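Local coordinates for glycosyl hydrolases family 31 family protein (PDB 6DRU) that releases alpha-xylose from the non-reducing terminal glucose of xyloglucan oligosaccharides, as an alpha-xylosidase of glycoside hydrolase family 31, at residues 1-9 with 20-28; 77-85 with 97-108. All coordinates share one frame; numbering follows the deposited sequence.

How the contacts relate
Both contacts belong to the beta-rich N-terminal part of the chain, and their centres lie about 11 Å apart. Contact 1 is the less buried and less regular: an irregular N-terminal segment, with a glycan on N6, lies against the end of strand 17-23 and the turn after it, joined by rings, prolines and a single hydrogen bond. Contact 2 is largely buried and regular, two antiparallel strands zipped by backbone bonds, with mostly apolar side chains on one face and a salt bridge beside mannose on the other. They meet at the turn 78-81: the hydroxyl of Y2 probably bonds to N78, and the carbonyl of F3 probably accepts the NH of G79.

Contact 1 (1-9 with 20-28); sequences TYFAPNSTG and LIQPFGYDG. With NAG (2-acetamido-2-deoxy-beta-D-glucopyranose), chain L.
Y2 reaches across from the N-terminal segment to the turn at Y26 and D27, and its side chain makes the largest single share of the contact. CB already points toward the turn, and with CG opposite the backbone N (chi1 178°) the ring continues out to it. CD1 lies 3.8 Å from Y26 CD1, which stands over the face of the Y2 ring, and the next atom, CE1, comes closer, at 3.4 Å from the same carbon. CE1 also lies 3.7 Å from D27 OD1, which sits at the ring's edge. CZ, next to CE1, and more distantly CE2 complete the patch under Y26 CD1. The stack is edge-to-face, the edge of Y26 toward the face of Y2, with centroids 4.9 Å apart and planes at 63°. At the tip, OH accepts the backbone NH of D27 at 3.0 Å from D27 N, in a nearly straight bond (168°); with N78 as its other partner, both roles of the hydroxyl are used. Tyrosine suits this place because one side chain supplies both a face for Y26 and a polar tip for the turn. The carboxylate of D27 has partners of its own: OD1 takes the NH of N80, and OD2 forms a salt bridge with R234 of helix 228-239.

Further along, proline meets proline: P5 CG lies 3.8 Å from P23 CB, two rigid rings packed without polar demands. The carbonyl of S7 and the chain of T8 continue along P23. G9 runs beside I21 and Q22 with backbone angles that suit glycine. N6, in the sequon N6-S7-T8, carries N-acetylglucosamine covalently on ND2. The turn that receives Y2 is a type II beta turn from G25 to G28, the connection between antiparallel strands 17-23 and 28-35 of the N-terminal beta domain.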
loop_
_atom_site.group_PDB
_atom_site.type_symbol
_atom_site.label_atom_id
_atom_site.label_comp_id
_atom_site.label_asym_id
_atom_site.label_seq_id
_atom_site.Cartn_x
_atom_site.Cartn_y
_atom_site.Cartn_z
ATOM N N THR A 1 7.350 20.409 -49.441
ATOM C CA THR A 1 6.230 19.578 -49.864
ATOM C C THR A 1 5.826 18.605 -48.760
ATOM O O THR A 1 5.289 17.532 -49.030
ATOM C CB THR A 1 6.566 18.784 -51.140
ATOM O OG1 THR A 1 7.637 17.872 -50.868
ATOM C CG2 THR A 1 6.981 19.728 -52.259
ATOM N N TYR A 2 6.094 18.990 -47.515
ATOM C CA TYR A 2 5.733 18.168 -46.370
ATOM C C TYR A 2 4.238 18.266 -46.095
ATOM O O TYR A 2 3.659 19.356 -46.111
ATOM C CB TYR A 2 6.526 18.597 -45.133
ATOM C CG TYR A 2 6.180 17.820 -43.880
ATOM C CD1 TYR A 2 6.705 16.553 -43.660
ATOM C CD2 TYR A 2 5.334 18.356 -42.917
ATOM C CE1 TYR A 2 6.393 15.840 -42.519
ATOM C CE2 TYR A 2 5.017 17.650 -41.772
ATOM C CZ TYR A 2 5.549 16.393 -41.578
ATOM O OH TYR A 2 5.238 15.684 -40.440
ATOM N N PHE A 3 3.615 17.115 -45.837
ATOM C CA PHE A 3 2.183 17.051 -45.543
ATOM C C PHE A 3 1.966 17.537 -44.111
ATOM O O PHE A 3 1.863 16.760 -43.159
ATOM C CB PHE A 3 1.656 15.636 -45.748
ATOM C CG PHE A 3 0.165 15.563 -45.940
ATOM C CD1 PHE A 3 -0.702 15.845 -44.895
ATOM C CD2 PHE A 3 -0.372 15.203 -47.167
ATOM C CE1 PHE A 3 -2.074 15.778 -45.072
ATOM C CE2 PHE A 3 -1.742 15.132 -47.349
ATOM C CZ PHE A 3 -2.593 15.419 -46.300
ATOM N N ALA A 4 1.897 18.859 -43.968
ATOM C CA ALA A 4 1.692 19.470 -42.663
ATOM C C ALA A 4 0.311 19.113 -42.110
ATOM O O ALA A 4 -0.629 18.874 -42.874
ATOM C CB ALA A 4 1.841 20.987 -42.761
ATOM N N PRO A 5 0.161 19.067 -40.789
ATOM C CA PRO A 5 -1.129 18.696 -40.205
ATOM C C PRO A 5 -2.108 19.859 -40.214
ATOM O O PRO A 5 -1.732 21.031 -40.276
ATOM C CB PRO A 5 -0.775 18.287 -38.767
ATOM C CG PRO A 5 0.713 18.521 -38.612
ATOM C CD PRO A 5 1.154 19.379 -39.750
ATOM N N ASN A 6 -3.390 19.507 -40.152
ATOM C CA ASN A 6 -4.471 20.482 -40.136
ATOM C C ASN A 6 -5.094 20.651 -38.758
ATOM O O ASN A 6 -6.119 21.328 -38.631
ATOM C CB ASN A 6 -5.551 20.085 -41.144
ATOM C CG ASN A 6 -6.237 18.785 -40.775
ATOM O OD1 ASN A 6 -5.692 17.964 -40.038
ATOM N ND2 ASN A 6 -7.448 18.593 -41.287
ATOM N N SER A 7 -4.502 20.050 -37.729
ATOM C CA SER A 7 -5.025 20.128 -36.376
ATOM C C SER A 7 -3.854 20.125 -35.406
ATOM O O SER A 7 -2.894 19.372 -35.586
ATOM C CB SER A 7 -5.974 18.957 -36.079
ATOM O OG SER A 7 -6.462 19.009 -34.749
ATOM N N THR A 8 -3.941 20.971 -34.379
ATOM C CA THR A 8 -2.887 21.040 -33.375
ATOM C C THR A 8 -2.962 19.906 -32.364
ATOM O O THR A 8 -2.027 19.742 -31.572
ATOM C CB THR A 8 -2.943 22.380 -32.641
ATOM O OG1 THR A 8 -4.160 22.464 -31.888
ATOM C CG2 THR A 8 -2.894 23.525 -33.634
ATOM N N GLY A 9 -4.034 19.130 -32.372
ATOM C CA GLY A 9 -4.181 18.027 -31.447
ATOM C C GLY A 9 -5.633 17.686 -31.227
ATOM O O GLY A 9 -6.544 18.459 -31.531
ATOM N N LEU A 20 -4.767 13.001 -24.876
ATOM C CA LEU A 20 -4.375 14.142 -25.697
ATOM C C LEU A 20 -3.360 13.669 -26.730
ATOM O O LEU A 20 -2.212 13.366 -26.387
ATOM C CB LEU A 20 -3.803 15.263 -24.832
ATOM C CG LEU A 20 -3.228 16.471 -25.573
ATOM C CD1 LEU A 20 -4.315 17.177 -26.364
ATOM C CD2 LEU A 20 -2.556 17.430 -24.602
ATOM N N ILE A 21 -3.783 13.602 -27.990
ATOM C CA ILE A 21 -2.932 13.184 -29.097
ATOM C C ILE A 21 -2.589 14.420 -29.916
ATOM O O ILE A 21 -3.487 15.134 -30.380
ATOM C CB ILE A 21 -3.617 12.122 -29.969
ATOM C CG1 ILE A 21 -4.230 11.026 -29.096
ATOM C CG2 ILE A 21 -2.623 11.522 -30.952
ATOM C CD1 ILE A 21 -5.688 10.760 -29.401
ATOM N N GLN A 22 -1.295 14.675 -30.096
ATOM C CA GLN A 22 -0.839 15.833 -30.847
ATOM C C GLN A 22 0.170 15.415 -31.906
ATOM O O GLN A 22 0.983 14.512 -31.670
ATOM C CB GLN A 22 -0.190 16.874 -29.923
ATOM C CG GLN A 22 -0.995 17.205 -28.683
ATOM C CD GLN A 22 -0.196 18.010 -27.679
ATOM O OE1 GLN A 22 0.755 17.507 -27.080
ATOM N NE2 GLN A 22 -0.575 19.268 -27.494
ATOM N N PRO A 23 0.146 16.046 -33.078
ATOM C CA PRO A 23 1.255 15.871 -34.019
ATOM C C PRO A 23 2.534 16.421 -33.409
ATOM O O PRO A 23 2.539 17.484 -32.785
ATOM C CB PRO A 23 0.814 16.677 -35.246
ATOM C CG PRO A 23 -0.174 17.666 -34.713
ATOM C CD PRO A 23 -0.881 16.966 -33.593
ATOM N N PHE A 24 3.625 15.677 -33.579
ATOM C CA PHE A 24 4.877 15.993 -32.900
ATOM C C PHE A 24 6.036 15.668 -33.830
ATOM O O PHE A 24 6.324 14.495 -34.083
ATOM C CB PHE A 24 4.992 15.219 -31.587
ATOM C CG PHE A 24 5.698 15.970 -30.504
ATOM C CD1 PHE A 24 5.035 16.944 -29.778
ATOM C CD2 PHE A 24 7.023 15.705 -30.209
ATOM C CE1 PHE A 24 5.683 17.642 -28.779
ATOM C CE2 PHE A 24 7.677 16.397 -29.210
ATOM C CZ PHE A 24 7.006 17.369 -28.494
ATOM N N GLY A 25 6.708 16.705 -34.323
ATOM C CA GLY A 25 7.808 16.523 -35.245
ATOM C C GLY A 25 7.358 15.957 -36.586
ATOM O O GLY A 25 6.171 15.848 -36.898
ATOM N N TYR A 26 8.355 15.595 -37.390
ATOM C CA TYR A 26 8.094 15.005 -38.695
ATOM C C TYR A 26 7.578 13.582 -38.525
ATOM O O TYR A 26 8.230 12.752 -37.883
ATOM C CB TYR A 26 9.360 15.012 -39.548
ATOM C CG TYR A 26 9.777 16.381 -40.038
ATOM C CD1 TYR A 26 8.848 17.261 -40.574
ATOM C CD2 TYR A 26 11.104 16.789 -39.972
ATOM C CE1 TYR A 26 9.226 18.511 -41.026
ATOM C CE2 TYR A 26 11.491 18.036 -40.422
ATOM C CZ TYR A 26 10.548 18.893 -40.947
ATOM O OH TYR A 26 10.923 20.138 -41.397
ATOM N N ASP A 27 6.407 13.305 -39.100
ATOM C CA ASP A 27 5.840 11.955 -39.150
ATOM C C ASP A 27 5.689 11.347 -37.757
ATOM O O ASP A 27 5.923 10.155 -37.557
ATOM C CB ASP A 27 6.687 11.039 -40.037
ATOM C CG ASP A 27 7.240 11.749 -41.258
ATOM O OD1 ASP A 27 6.444 12.152 -42.132
ATOM O OD2 ASP A 27 8.479 11.896 -41.346
ATOM N N GLY A 28 5.280 12.157 -36.789
ATOM C CA GLY A 28 5.186 11.695 -35.417
ATOM C C GLY A 28 3.926 12.176 -34.731
ATOM O O GLY A 28 3.380 13.235 -35.050
HETATM C C1 NAG L . -8.375 17.483 -41.459
HETATM C C2 NAG L . -9.868 17.716 -41.362
HETATM C C3 NAG L . -10.586 16.490 -40.936
HETATM C C4 NAG L . -10.202 15.318 -41.814
HETATM C C5 NAG L . -8.697 15.172 -41.863
HETATM C C6 NAG L . -8.327 14.061 -42.822
HETATM C C7 NAG L . -10.227 20.114 -40.925
HETATM C C8 NAG L . -10.507 21.239 -39.954
HETATM N N2 NAG L . -10.130 18.778 -40.453
HETATM O O3 NAG L . -11.975 16.728 -40.970
HETATM O O4 NAG L . -10.768 14.135 -41.299
HETATM O O5 NAG L . -8.122 16.381 -42.298
HETATM O O6 NAG L . -7.121 13.462 -42.404
HETATM O O7 NAG L . -10.086 20.354 -42.107
#

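Contact 2 (77-85 with 97-108); sequences RNGNIILRT and LSFYRVNDDGSE. With MAN (alpha-D-mannopyranose), chain I; MAN (alpha-D-mannopyranose), chain B.
R84 and E108 approach from opposite directions and meet end-on, two guanidinium nitrogens against two carboxylate oxygens. The NH1 bond to E108 OE1 is 2.7 Å long and lies almost in the guanidinium plane, while NH2 reaches E108 OE2 at 3.1 Å through that oxygen's syn lone pair. The two flat groups are turned 33° apart, and the paired bonds restrict rotation of either. Beside them the Y100 ring stands nearly upright to the guanidinium, planes 74° apart. R84 NH1 hangs 3.4 Å above the ring face, toward its rim, in a cation-pi contact. Arginine fits because its long chain, extended from CG to NE, can cross the tyrosine and still present two donors to the glutamate.

These side chains stand on three successive strands of a four-stranded antiparallel sheet, 81-85, 98-102 and 108-113, so the salt bridge spans the strand that carries Y100. I82 and Y100 form a hydrogen-bonded pair, with I82 N to Y100 O at 2.8 Å, flanked by the non-hydrogen-bonded pairs I81 with R101 and L83 with F99. S98 adds a side-chain bond: its OG donates to a lone pair of R84 O, 2.6 Å away.

On the face bearing I81, L83 and F99, branched and aromatic side chains turn toward F29 of strand 28-35, joining this sheet to the larger one. On the face of I82 and Y100, I82 CD1 touches V102 CG2 at 3.6 Å, and V102 CG2 lies over the centre of the R77 guanidinium, whose NE is tied to G79 O. Mannose units of a protein-attached glycan border this face: one places O4 over the R84 guanidinium, and O6 of the other donates to E108 O, 3.0 Å away.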
loop_
_atom_site.group_PDB
_atom_site.type_symbol
_atom_site.label_atom_id
_atom_site.label_comp_id
_atom_site.label_asym_id
_atom_site.label_seq_id
_atom_site.Cartn_x
_atom_site.Cartn_y
_atom_site.Cartn_z
ATOM N N ARG A 77 -3.742 13.396 -39.715
ATOM C CA ARG A 77 -2.549 13.048 -40.470
ATOM C C ARG A 77 -1.470 14.097 -40.257
ATOM O O ARG A 77 -1.743 15.301 -40.289
ATOM C CB ARG A 77 -2.848 12.917 -41.969
ATOM C CG ARG A 77 -1.607 12.667 -42.812
ATOM C CD ARG A 77 -1.945 12.369 -44.260
ATOM N NE ARG A 77 -0.736 12.139 -45.047
ATOM C CZ ARG A 77 -0.731 11.805 -46.332
ATOM N NH1 ARG A 77 -1.875 11.657 -46.986
ATOM N NH2 ARG A 77 0.420 11.619 -46.962
ATOM N N ASN A 78 -0.245 13.624 -40.038
ATOM C CA ASN A 78 0.930 14.483 -39.928
ATOM C C ASN A 78 2.072 13.779 -40.647
ATOM O O ASN A 78 2.533 12.726 -40.198
ATOM C CB ASN A 78 1.287 14.758 -38.468
ATOM C CG ASN A 78 2.613 15.475 -38.318
ATOM O OD1 ASN A 78 3.018 16.247 -39.188
ATOM N ND2 ASN A 78 3.304 15.218 -37.212
ATOM N N GLY A 79 2.524 14.352 -41.757
ATOM C CA GLY A 79 3.572 13.702 -42.526
ATOM C C GLY A 79 3.043 12.444 -43.184
ATOM O O GLY A 79 2.005 12.460 -43.855
ATOM N N ASN A 80 3.749 11.332 -42.986
ATOM C CA ASN A 80 3.349 10.053 -43.554
ATOM C C ASN A 80 2.692 9.135 -42.531
ATOM O O ASN A 80 2.409 7.976 -42.848
ATOM C CB ASN A 80 4.551 9.351 -44.203
ATOM C CG ASN A 80 5.700 9.108 -43.233
ATOM O OD1 ASN A 80 5.501 8.968 -42.027
ATOM N ND2 ASN A 80 6.917 9.050 -43.766
ATOM N N ILE A 81 2.444 9.623 -41.316
ATOM C CA ILE A 81 1.768 8.847 -40.281
ATOM C C ILE A 81 0.341 9.360 -40.151
ATOM O O ILE A 81 0.085 10.566 -40.260
ATOM C CB ILE A 81 2.523 8.913 -38.936
ATOM C CG1 ILE A 81 1.995 7.851 -37.971
ATOM C CG2 ILE A 81 2.412 10.286 -38.295
ATOM C CD1 ILE A 81 2.770 7.773 -36.673
ATOM N N ILE A 82 -0.598 8.437 -39.958
ATOM C CA ILE A 82 -2.011 8.766 -39.823
ATOM C C ILE A 82 -2.542 8.121 -38.553
ATOM O O ILE A 82 -2.238 6.961 -38.258
ATOM C CB ILE A 82 -2.823 8.295 -41.051
ATOM C CG1 ILE A 82 -2.494 9.147 -42.278
ATOM C CG2 ILE A 82 -4.317 8.329 -40.768
ATOM C CD1 ILE A 82 -3.373 8.846 -43.476
ATOM N N LEU A 83 -3.338 8.878 -37.804
ATOM C CA LEU A 83 -4.033 8.372 -36.631
ATOM C C LEU A 83 -5.503 8.167 -36.966
ATOM O O LEU A 83 -6.130 9.019 -37.602
ATOM C CB LEU A 83 -3.893 9.340 -35.454
ATOM C CG LEU A 83 -5.009 9.332 -34.405
ATOM C CD1 LEU A 83 -4.946 8.088 -33.528
ATOM C CD2 LEU A 83 -4.958 10.597 -33.563
ATOM N N ARG A 84 -6.044 7.027 -36.546
ATOM C CA ARG A 84 -7.456 6.712 -36.738
ATOM C C ARG A 84 -8.032 6.249 -35.407
ATOM O O ARG A 84 -7.688 5.167 -34.921
ATOM C CB ARG A 84 -7.646 5.644 -37.816
ATOM C CG ARG A 84 -7.460 6.154 -39.236
ATOM C CD ARG A 84 -8.088 5.209 -40.251
ATOM N NE ARG A 84 -8.017 5.742 -41.609
ATOM C CZ ARG A 84 -7.093 5.400 -42.501
ATOM N NH1 ARG A 84 -6.154 4.519 -42.184
ATOM N NH2 ARG A 84 -7.108 5.940 -43.712
ATOM N N THR A 85 -8.896 7.071 -34.812
ATOM C CA THR A 85 -9.615 6.662 -33.614
ATOM C C THR A 85 -10.775 5.756 -34.009
ATOM O O THR A 85 -11.519 6.059 -34.946
ATOM C CB THR A 85 -10.124 7.878 -32.836
ATOM O OG1 THR A 85 -11.050 8.619 -33.641
ATOM C CG2 THR A 85 -8.964 8.781 -32.436
ATOM N N LEU A 97 -6.990 3.922 -30.242
ATOM C CA LEU A 97 -6.006 4.519 -31.132
ATOM C C LEU A 97 -5.419 3.476 -32.077
ATOM O O LEU A 97 -5.210 2.321 -31.693
ATOM C CB LEU A 97 -4.884 5.186 -30.332
ATOM C CG LEU A 97 -5.306 6.171 -29.238
ATOM C CD1 LEU A 97 -4.091 6.864 -28.644
ATOM C CD2 LEU A 97 -6.296 7.191 -29.780
ATOM N N SER A 98 -5.153 3.898 -33.313
ATOM C CA SER A 98 -4.489 3.068 -34.310
ATOM C C SER A 98 -3.636 3.970 -35.189
ATOM O O SER A 98 -4.037 5.094 -35.505
ATOM C CB SER A 98 -5.497 2.287 -35.161
ATOM O OG SER A 98 -6.352 3.159 -35.876
ATOM N N PHE A 99 -2.464 3.476 -35.581
ATOM C CA PHE A 99 -1.478 4.268 -36.305
ATOM C C PHE A 99 -1.102 3.583 -37.611
ATOM O O PHE A 99 -0.743 2.400 -37.619
ATOM C CB PHE A 99 -0.230 4.497 -35.447
ATOM C CG PHE A 99 -0.494 5.289 -34.201
ATOM C CD1 PHE A 99 -0.502 6.676 -34.235
ATOM C CD2 PHE A 99 -0.747 4.652 -32.999
ATOM C CE1 PHE A 99 -0.749 7.410 -33.090
ATOM C CE2 PHE A 99 -0.997 5.379 -31.852
ATOM C CZ PHE A 99 -0.997 6.760 -31.897
ATOM N N TYR A 100 -1.176 4.334 -38.708
ATOM C CA TYR A 100 -0.815 3.851 -40.031
ATOM C C TYR A 100 0.296 4.711 -40.618
ATOM O O TYR A 100 0.486 5.868 -40.232
ATOM C CB TYR A 100 -2.021 3.864 -40.981
ATOM C CG TYR A 100 -3.186 3.007 -40.542
ATOM C CD1 TYR A 100 -4.100 3.470 -39.603
ATOM C CD2 TYR A 100 -3.380 1.740 -41.078
ATOM C CE1 TYR A 100 -5.170 2.691 -39.204
ATOM C CE2 TYR A 100 -4.447 0.955 -40.687
ATOM C CZ TYR A 100 -5.339 1.434 -39.749
ATOM O OH TYR A 100 -6.402 0.655 -39.355
ATOM N N ARG A 101 1.032 4.131 -41.562
ATOM C CA ARG A 101 1.993 4.865 -42.373
ATOM C C ARG A 101 1.522 4.903 -43.820
ATOM O O ARG A 101 1.079 3.888 -44.365
ATOM C CB ARG A 101 3.390 4.238 -42.306
ATOM C CG ARG A 101 4.270 4.620 -43.492
ATOM C CD ARG A 101 5.732 4.282 -43.273
ATOM N NE ARG A 101 5.929 2.902 -42.842
ATOM C CZ ARG A 101 5.753 1.844 -43.623
ATOM N NH1 ARG A 101 5.366 2.005 -44.880
ATOM N NH2 ARG A 101 5.958 0.622 -43.147
ATOM N N VAL A 102 1.624 6.075 -44.439
ATOM C CA VAL A 102 1.312 6.236 -45.853
ATOM C C VAL A 102 2.575 5.908 -46.639
ATOM O O VAL A 102 3.564 6.643 -46.576
ATOM C CB VAL A 102 0.812 7.652 -46.164
ATOM C CG1 VAL A 102 0.748 7.873 -47.665
ATOM C CG2 VAL A 102 -0.544 7.883 -45.529
ATOM N N ASN A 103 2.545 4.802 -47.376
ATOM C CA ASN A 103 3.704 4.372 -48.138
ATOM C C ASN A 103 3.873 5.234 -49.388
ATOM O O ASN A 103 3.022 6.060 -49.732
ATOM C CB ASN A 103 3.580 2.899 -48.521
ATOM C CG ASN A 103 3.224 2.017 -47.341
ATOM O OD1 ASN A 103 3.824 2.121 -46.270
ATOM N ND2 ASN A 103 2.244 1.141 -47.530
ATOM N N ASP A 104 4.997 5.029 -50.078
ATOM C CA ASP A 104 5.264 5.795 -51.289
ATOM C C ASP A 104 4.292 5.440 -52.407
ATOM O O ASP A 104 3.945 6.304 -53.220
ATOM C CB ASP A 104 6.706 5.574 -51.744
ATOM C CG ASP A 104 7.722 6.080 -50.736
ATOM O OD1 ASP A 104 7.421 7.066 -50.028
ATOM O OD2 ASP A 104 8.824 5.495 -50.653
ATOM N N ASP A 105 3.842 4.187 -52.461
ATOM C CA ASP A 105 2.929 3.732 -53.502
ATOM C C ASP A 105 1.469 4.066 -53.211
ATOM O O ASP A 105 0.582 3.507 -53.864
ATOM C CB ASP A 105 3.084 2.221 -53.715
ATOM C CG ASP A 105 2.680 1.409 -52.494
ATOM O OD1 ASP A 105 2.511 1.998 -51.407
ATOM O OD2 ASP A 105 2.525 0.176 -52.625
ATOM N N GLY A 106 1.197 4.955 -52.257
ATOM C CA GLY A 106 -0.150 5.369 -51.940
ATOM C C GLY A 106 -0.864 4.510 -50.913
ATOM O O GLY A 106 -1.765 5.006 -50.228
ATOM N N SER A 107 -0.498 3.237 -50.794
ATOM C CA SER A 107 -1.153 2.361 -49.834
ATOM C C SER A 107 -0.741 2.724 -48.408
ATOM O O SER A 107 0.178 3.514 -48.172
ATOM C CB SER A 107 -0.820 0.898 -50.124
ATOM O OG SER A 107 0.560 0.643 -49.941
ATOM N N GLU A 108 -1.438 2.128 -47.443
ATOM C CA GLU A 108 -1.183 2.362 -46.031
ATOM C C GLU A 108 -0.798 1.055 -45.354
ATOM O O GLU A 108 -1.201 -0.029 -45.785
ATOM C CB GLU A 108 -2.405 2.966 -45.326
ATOM C CG GLU A 108 -2.785 4.360 -45.795
ATOM C CD GLU A 108 -4.071 4.852 -45.158
ATOM O OE1 GLU A 108 -4.669 4.096 -44.363
ATOM O OE2 GLU A 108 -4.480 5.998 -45.445
HETATM C C1 MAN I . -9.314 -1.448 -43.624
HETATM C C2 MAN I . -9.712 -0.918 -44.984
HETATM C C3 MAN I . -8.921 0.335 -45.293
HETATM C C4 MAN I . -8.955 1.304 -44.128
HETATM C C5 MAN I . -8.684 0.588 -42.822
HETATM C C6 MAN I . -8.843 1.566 -41.679
HETATM O O2 MAN I . -11.089 -0.619 -44.999
HETATM O O3 MAN I . -9.478 0.961 -46.425
HETATM O O4 MAN I . -7.972 2.294 -44.323
HETATM O O5 MAN I . -9.594 -0.473 -42.650
HETATM O O6 MAN I . -10.212 1.858 -41.513
HETATM C C1 MAN B . -6.509 -2.283 -42.049
HETATM C C2 MAN B . -7.440 -2.951 -43.035
HETATM C C3 MAN B . -6.662 -3.949 -43.864
HETATM C C4 MAN B . -5.424 -3.297 -44.443
HETATM C C5 MAN B . -4.666 -2.576 -43.350
HETATM C C6 MAN B . -3.448 -1.900 -43.940
HETATM O O2 MAN B . -8.005 -1.980 -43.885
HETATM O O3 MAN B . -7.476 -4.416 -44.913
HETATM O O4 MAN B . -4.600 -4.287 -45.009
HETATM O O5 MAN B . -5.499 -1.608 -42.759
HETATM O O6 MAN B . -3.812 -0.632 -44.440
#